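Local coordinates for protein diaminopimelate decarboxylase (Helicobacter pylori, PDB 2QGH) that probably catalyses the pyridoxal-phosphate-dependent decarboxylation of meso-diaminopimelate to L-lysine, the last step of bacterial lysine biosynthesis, at residues L189-K192 and F196-P199; F316-P319 and H323-H326. One frame throughout, in Å; residues are numbered along the deposited sequence.

Contact 1: residues L189-K192 and F196-P199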
ATOM      1  N   LEU A 189      -1.038 -33.834 -19.153  1.00 27.51           N
ATOM      2  CA  LEU A 189      -1.344 -35.250 -19.310  1.00 29.57           C
ATOM      3  C   LEU A 189      -2.131 -35.709 -18.092  1.00 28.18           C
ATOM      4  O   LEU A 189      -3.077 -36.486 -18.204  1.00 28.62           O
ATOM      5  CB  LEU A 189      -0.049 -36.061 -19.445  1.00 29.87           C
ATOM      6  CG  LEU A 189       0.782 -35.721 -20.686  1.00 32.53           C
ATOM      7  CD1 LEU A 189       2.108 -36.464 -20.664  1.00 31.34           C
ATOM      8  CD2 LEU A 189      -0.019 -36.075 -21.929  1.00 31.59           C
ATOM      9  N   TRP A 190      -1.740 -35.190 -16.933  1.00 28.36           N
ATOM     10  CA  TRP A 190      -2.376 -35.527 -15.668  1.00 27.79           C
ATOM     11  C   TRP A 190      -3.837 -35.095 -15.615  1.00 28.74           C
ATOM     12  O   TRP A 190      -4.688 -35.822 -15.098  1.00 29.17           O
ATOM     13  CB  TRP A 190      -1.621 -34.863 -14.531  1.00 28.73           C
ATOM     14  CG  TRP A 190      -1.646 -35.647 -13.285  1.00 28.57           C
ATOM     15  CD1 TRP A 190      -0.800 -36.665 -12.940  1.00 30.02           C
ATOM     16  CD2 TRP A 190      -2.552 -35.488 -12.196  1.00 27.78           C
ATOM     17  NE1 TRP A 190      -1.123 -37.147 -11.695  1.00 31.19           N
ATOM     18  CE2 TRP A 190      -2.196 -36.441 -11.215  1.00 30.16           C
ATOM     19  CE3 TRP A 190      -3.629 -34.633 -11.950  1.00 28.78           C
ATOM     20  CZ2 TRP A 190      -2.879 -36.561 -10.005  1.00 30.34           C
ATOM     21  CZ3 TRP A 190      -4.308 -34.748 -10.751  1.00 29.16           C
ATOM     22  CH2 TRP A 190      -3.927 -35.708  -9.790  1.00 31.10           C
ATOM     23  N   ALA A 191      -4.122 -33.905 -16.137  1.00 27.94           N
ATOM     24  CA  ALA A 191      -5.485 -33.388 -16.142  1.00 28.60           C
ATOM     25  C   ALA A 191      -6.330 -34.139 -17.168  1.00 29.14           C
ATOM     26  O   ALA A 191      -7.546 -34.232 -17.030  1.00 30.02           O
ATOM     27  CB  ALA A 191      -5.485 -31.888 -16.452  1.00 26.71           C
ATOM     28  N   LYS A 192      -5.680 -34.674 -18.196  1.00 28.58           N
ATOM     29  CA  LYS A 192      -6.383 -35.423 -19.235  1.00 29.04           C
ATOM     30  C   LYS A 192      -6.907 -36.743 -18.665  1.00 27.49           C
ATOM     31  O   LYS A 192      -8.074 -37.075 -18.837  1.00 26.84           O
ATOM     32  CB  LYS A 192      -5.436 -35.693 -20.413  1.00 28.73           C
ATOM     33  CG  LYS A 192      -6.054 -36.431 -21.585  1.00 29.73           C
ATOM     34  CD  LYS A 192      -5.009 -36.642 -22.680  1.00 32.57           C
ATOM     35  CE  LYS A 192      -5.561 -37.402 -23.879  1.00 34.97           C
ATOM     36  NZ  LYS A 192      -5.789 -38.849 -23.590  1.00 36.54           N
ATOM     37  N   PHE A 196     -11.952 -35.624 -13.252  1.00 26.81           N
ATOM     38  CA  PHE A 196     -12.449 -34.404 -12.639  1.00 26.82           C
ATOM     39  C   PHE A 196     -11.755 -33.136 -13.106  1.00 26.64           C
ATOM     40  O   PHE A 196     -11.945 -32.064 -12.532  1.00 28.21           O
ATOM     41  CB  PHE A 196     -12.375 -34.545 -11.119  1.00 26.99           C
ATOM     42  CG  PHE A 196     -12.980 -35.820 -10.621  1.00 27.28           C
ATOM     43  CD1 PHE A 196     -12.203 -36.968 -10.491  1.00 26.78           C
ATOM     44  CD2 PHE A 196     -14.346 -35.896 -10.355  1.00 27.03           C
ATOM     45  CE1 PHE A 196     -12.777 -38.179 -10.103  1.00 28.16           C
ATOM     46  CE2 PHE A 196     -14.931 -37.100  -9.968  1.00 27.26           C
ATOM     47  CZ  PHE A 196     -14.146 -38.244  -9.842  1.00 27.59           C
ATOM     48  N   LEU A 197     -10.957 -33.262 -14.156  1.00 25.98           N
ATOM     49  CA  LEU A 197     -10.261 -32.121 -14.718  1.00 27.38           C
ATOM     50  C   LEU A 197     -10.462 -32.169 -16.217  1.00 27.01           C
ATOM     51  O   LEU A 197     -10.581 -33.241 -16.794  1.00 29.02           O
ATOM     52  CB  LEU A 197      -8.767 -32.176 -14.395  1.00 27.16           C
ATOM     53  CG  LEU A 197      -8.396 -32.117 -12.911  1.00 27.90           C
ATOM     54  CD1 LEU A 197      -6.892 -32.287 -12.760  1.00 27.33           C
ATOM     55  CD2 LEU A 197      -8.855 -30.799 -12.313  1.00 25.94           C
ATOM     56  N   GLU A 198     -10.512 -31.003 -16.840  1.00 28.06           N
ATOM     57  CA  GLU A 198     -10.691 -30.906 -18.279  1.00 25.99           C
ATOM     58  C   GLU A 198      -9.827 -29.758 -18.786  1.00 24.63           C
ATOM     59  O   GLU A 198     -10.246 -28.599 -18.776  1.00 24.51           O
ATOM     60  CB  GLU A 198     -12.169 -30.660 -18.605  1.00 26.91           C
ATOM     61  CG  GLU A 198     -12.470 -30.421 -20.079  1.00 32.37           C
ATOM     62  CD  GLU A 198     -13.962 -30.251 -20.352  1.00 36.72           C
ATOM     63  OE1 GLU A 198     -14.628 -29.494 -19.610  1.00 40.74           O
ATOM     64  OE2 GLU A 198     -14.473 -30.868 -21.314  1.00 40.73           O
ATOM     65  N   PRO A 199      -8.593 -30.065 -19.224  1.00 23.32           N
ATOM     66  CA  PRO A 199      -7.693 -29.024 -19.729  1.00 22.52           C
ATOM     67  C   PRO A 199      -8.240 -28.466 -21.034  1.00 23.06           C
ATOM     68  O   PRO A 199      -8.375 -29.194 -22.016  1.00 25.06           O
ATOM     69  CB  PRO A 199      -6.374 -29.772 -19.913  1.00 22.42           C
ATOM     70  CG  PRO A 199      -6.829 -31.144 -20.304  1.00 21.00           C
ATOM     71  CD  PRO A 199      -7.974 -31.398 -19.342  1.00 21.82           C
TER
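Ala191 CB points at the strand and meets Leu197 and Pro199 together. Ala191 CB lies 3.9 Å from Leu197 CB and 3.8 Å from Pro199 CD, with CG and CB of the proline ring only slightly farther off. All three residues are buried, and a side chain as short as a methyl lets helix and strand backbones come near, Ala191 CA and Leu197 CA standing 5.1 Å apart. Leu197 adds one branch to the packing. With CG anti to its carbonyl carbon (chi1 -63°), the side chain leans back over the helix, and Leu197 CD1 rests 3.8 Å from Ala191 CA. Leu197 CD1 also reaches the rim of the indole, coming in near the ring plane at 4.1 Å from Trp190 CZ3 and touching the six-membered ring at its edge.

Helix 181-193 is followed, after three residues, by strand 197-203, one of the eight parallel strands of the TIM-like (beta/alpha)8 barrel found in this decarboxylase family, so the contact joins the C-terminal end of a barrel helix to the start of the strand after it. The backbone of Glu198 pairs with Ala150 and Ile152 of the neighbouring strand 150-155.

Polar atoms do little between the two segments. Ala191 O comes within 3.2 Å of Leu197 O, both acceptors and so not bonded; Leu197 O is instead taken by Lys149 NZ. The packing thins toward the outside. Trp190 is partly exposed, its indole leaning on helix 133-146, where Phe133 meets it edge to face. Lys192 turns away from the strand and holds its chain extended toward solvent, leaving just its backbone N at 4.2 Å from Pro199 CD.

Contact 2: residues F316-P319 and H323-H326. With LYS (lysine), chain C.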
ATOM      1  N   PHE A 316      -2.305   6.921  -3.637  1.00 18.00           N
ATOM      2  CA  PHE A 316      -1.674   6.550  -4.895  1.00 18.65           C
ATOM      3  C   PHE A 316      -0.283   6.037  -4.590  1.00 17.81           C
ATOM      4  O   PHE A 316       0.636   6.810  -4.321  1.00 16.77           O
ATOM      5  CB  PHE A 316      -1.621   7.774  -5.816  1.00 19.51           C
ATOM      6  CG  PHE A 316      -1.082   7.487  -7.180  1.00 22.56           C
ATOM      7  CD1 PHE A 316      -1.644   6.483  -7.969  1.00 23.93           C
ATOM      8  CD2 PHE A 316      -0.006   8.216  -7.681  1.00 22.44           C
ATOM      9  CE1 PHE A 316      -1.139   6.206  -9.241  1.00 24.85           C
ATOM     10  CE2 PHE A 316       0.508   7.948  -8.954  1.00 25.28           C
ATOM     11  CZ  PHE A 316      -0.059   6.941  -9.735  1.00 25.39           C
ATOM     12  N   LEU A 317      -0.144   4.719  -4.663  1.00 17.80           N
ATOM     13  CA  LEU A 317       1.092   4.019  -4.342  1.00 16.78           C
ATOM     14  C   LEU A 317       2.147   3.846  -5.440  1.00 17.92           C
ATOM     15  O   LEU A 317       3.318   3.587  -5.137  1.00 15.61           O
ATOM     16  CB  LEU A 317       0.713   2.640  -3.793  1.00 18.12           C
ATOM     17  CG  LEU A 317       1.739   1.807  -3.024  1.00 21.40           C
ATOM     18  CD1 LEU A 317       2.192   2.581  -1.776  1.00 21.41           C
ATOM     19  CD2 LEU A 317       1.120   0.469  -2.640  1.00 18.15           C
ATOM     20  N   ARG A 318       1.758   4.002  -6.704  1.00 18.37           N
ATOM     21  CA  ARG A 318       2.690   3.767  -7.806  1.00 19.24           C
ATOM     22  C   ARG A 318       4.068   4.440  -7.757  1.00 21.00           C
ATOM     23  O   ARG A 318       5.092   3.774  -7.933  1.00 19.75           O
ATOM     24  CB  ARG A 318       2.007   4.062  -9.154  1.00 19.00           C
ATOM     25  CG  ARG A 318       0.775   3.202  -9.436  1.00 20.37           C
ATOM     26  CD  ARG A 318       0.621   2.870 -10.923  1.00 21.33           C
ATOM     27  NE  ARG A 318       1.612   1.887 -11.350  1.00 22.38           N
ATOM     28  CZ  ARG A 318       2.501   2.078 -12.322  1.00 23.03           C
ATOM     29  NH1 ARG A 318       2.535   3.222 -12.988  1.00 23.13           N
ATOM     30  NH2 ARG A 318       3.370   1.123 -12.619  1.00 21.59           N
ATOM     31  N   PRO A 319       4.123   5.760  -7.512  1.00 22.05           N
ATOM     32  CA  PRO A 319       5.426   6.436  -7.463  1.00 21.42           C
ATOM     33  C   PRO A 319       6.428   5.806  -6.502  1.00 22.04           C
ATOM     34  O   PRO A 319       7.573   5.545  -6.871  1.00 22.94           O
ATOM     35  CB  PRO A 319       5.060   7.863  -7.062  1.00 19.86           C
ATOM     36  CG  PRO A 319       3.702   8.029  -7.637  1.00 21.55           C
ATOM     37  CD  PRO A 319       3.036   6.723  -7.276  1.00 20.80           C
ATOM     38  N   HIS A 323       8.576   3.635  -8.510  1.00 23.66           N
ATOM     39  CA  HIS A 323       9.308   4.803  -8.989  1.00 25.68           C
ATOM     40  C   HIS A 323       8.631   5.284 -10.272  1.00 25.54           C
ATOM     41  O   HIS A 323       9.290   5.782 -11.186  1.00 24.85           O
ATOM     42  CB  HIS A 323      10.772   4.463  -9.285  1.00 28.75           C
ATOM     43  CG  HIS A 323      11.574   4.126  -8.066  1.00 35.39           C
ATOM     44  ND1 HIS A 323      11.436   2.933  -7.387  1.00 39.11           N
ATOM     45  CD2 HIS A 323      12.512   4.835  -7.394  1.00 36.85           C
ATOM     46  CE1 HIS A 323      12.254   2.924  -6.348  1.00 39.55           C
ATOM     47  NE2 HIS A 323      12.917   4.066  -6.329  1.00 38.61           N
ATOM     48  N   ALA A 324       7.313   5.126 -10.336  1.00 24.48           N
ATOM     49  CA  ALA A 324       6.550   5.534 -11.510  1.00 24.18           C
ATOM     50  C   ALA A 324       6.317   7.041 -11.549  1.00 25.51           C
ATOM     51  O   ALA A 324       6.131   7.692 -10.520  1.00 26.42           O
ATOM     52  CB  ALA A 324       5.222   4.806 -11.544  1.00 22.01           C
ATOM     53  N   LYS A 325       6.330   7.594 -12.753  1.00 26.19           N
ATOM     54  CA  LYS A 325       6.110   9.014 -12.932  1.00 26.48           C
ATOM     55  C   LYS A 325       4.860   9.248 -13.759  1.00 26.48           C
ATOM     56  O   LYS A 325       4.819   8.910 -14.945  1.00 27.71           O
ATOM     57  CB  LYS A 325       7.309   9.652 -13.634  1.00 28.00           C
ATOM     58  CG  LYS A 325       8.618   9.456 -12.895  1.00 31.52           C
ATOM     59  CD  LYS A 325       9.797   9.964 -13.699  1.00 34.30           C
ATOM     60  CE  LYS A 325      11.106   9.652 -12.991  1.00 37.64           C
ATOM     61  NZ  LYS A 325      12.290  10.059 -13.799  1.00 39.08           N
ATOM     62  N   HIS A 326       3.833   9.799 -13.124  1.00 24.45           N
ATOM     63  CA  HIS A 326       2.595  10.126 -13.814  1.00 23.50           C
ATOM     64  C   HIS A 326       2.584  11.640 -14.023  1.00 24.19           C
ATOM     65  O   HIS A 326       3.046  12.395 -13.169  1.00 25.20           O
ATOM     66  CB  HIS A 326       1.384   9.698 -12.981  1.00 21.40           C
ATOM     67  CG  HIS A 326       1.216   8.212 -12.879  1.00 19.61           C
ATOM     68  ND1 HIS A 326       0.069   7.565 -13.283  1.00 17.33           N
ATOM     69  CD2 HIS A 326       2.045   7.250 -12.409  1.00 16.89           C
ATOM     70  CE1 HIS A 326       0.195   6.268 -13.065  1.00 18.08           C
ATOM     71  NE2 HIS A 326       1.387   6.050 -12.535  1.00 20.11           N
TER
HETATM   72  N   LYS C 407       0.443  -3.084  -9.552  1.00 19.82           N
HETATM   73  CA  LYS C 407       1.369  -2.932 -10.718  1.00 22.77           C
HETATM   74  C   LYS C 407       1.445  -1.468 -11.150  1.00 23.07           C
HETATM   75  O   LYS C 407       0.963  -0.618 -10.373  1.00 24.45           O
HETATM   76  CB  LYS C 407       0.888  -3.813 -11.885  1.00 20.42           C
HETATM   77  CG  LYS C 407       0.960  -5.302 -11.582  1.00 18.80           C
HETATM   78  CD  LYS C 407       0.163  -6.140 -12.565  1.00 18.36           C
HETATM   79  CE  LYS C 407       0.296  -7.620 -12.213  1.00 19.60           C
HETATM   80  NZ  LYS C 407      -0.585  -8.539 -13.010  1.00 20.66           N
HETATM   81  OXT LYS C 407       1.980  -1.183 -12.244  1.00 22.80           O
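The carboxylate end of the lysine pocket is built here, where Arg318 of the short helix 318-322 is backed by the loop that follows. Arg318 is bent at chi2 and chi3, which swings its guanidinium toward the bound lysine. Arg318 NE gives a hydrogen bond to O of that lysine at 2.8 Å, and NH2 a weak one to OXT at 2.7 Å. The two bonds grip both carboxylate oxygens; Arg282 and Tyr322 of the same chain, and Glu350 of the second subunit, are also hydrogen-bonded to the ligand, consistent with an active site shared between subunits.

The loop meets the guanidinium at NH1. Arg318 NH1 donates to His326 NE2 over 3.1 Å at 151°; His326 NE2 lies near the guanidinium plane, while NH1 is tilted out of the imidazole plane. Ala324 CB covers one guanidinium face, 3.4 Å from Arg318 NH1, so the group is fixed from a face and from an edge while it holds the ligand.

His326 is itself well placed as a second-shell residue. ND1 is hydrogen-bonded to Glu373 O, which implies that ND1 carries the proton and leaves NE2 to accept from Arg318. Against one face of the imidazole, Phe316 makes a T-shaped pair, planes at 88° and centroids 4.6 Å apart. Pro319 CA makes a CH...O contact with Ala324 O at 3.4 Å. With its CG anti to the backbone N (chi1 -176°), the Phe316 side chain reaches that face of His326, where Phe316 CZ sits over the ring centre, 3.2 Å from its plane.

How the contacts relate
Both contacts tie a helix to the chain just after it, and each has three buried residues and one exposed among the six that touch. Their places differ: contact 1 lies on the periphery of the barrel, its centre about 29 Å from that of the chain, whereas the centre of contact 2 is about 15 Å from it, on the opposite side, beside the ligand. Their centres are about 42 Å apart, and no element is common to both. Methyls and a proline ring close 189-192 on 196-199 without a polar link; at 316-319 and 323-326, a histidine, packed on an aromatic ring, and an arginine form a polar relay ending on the ligand's carboxylate, near the second subunit.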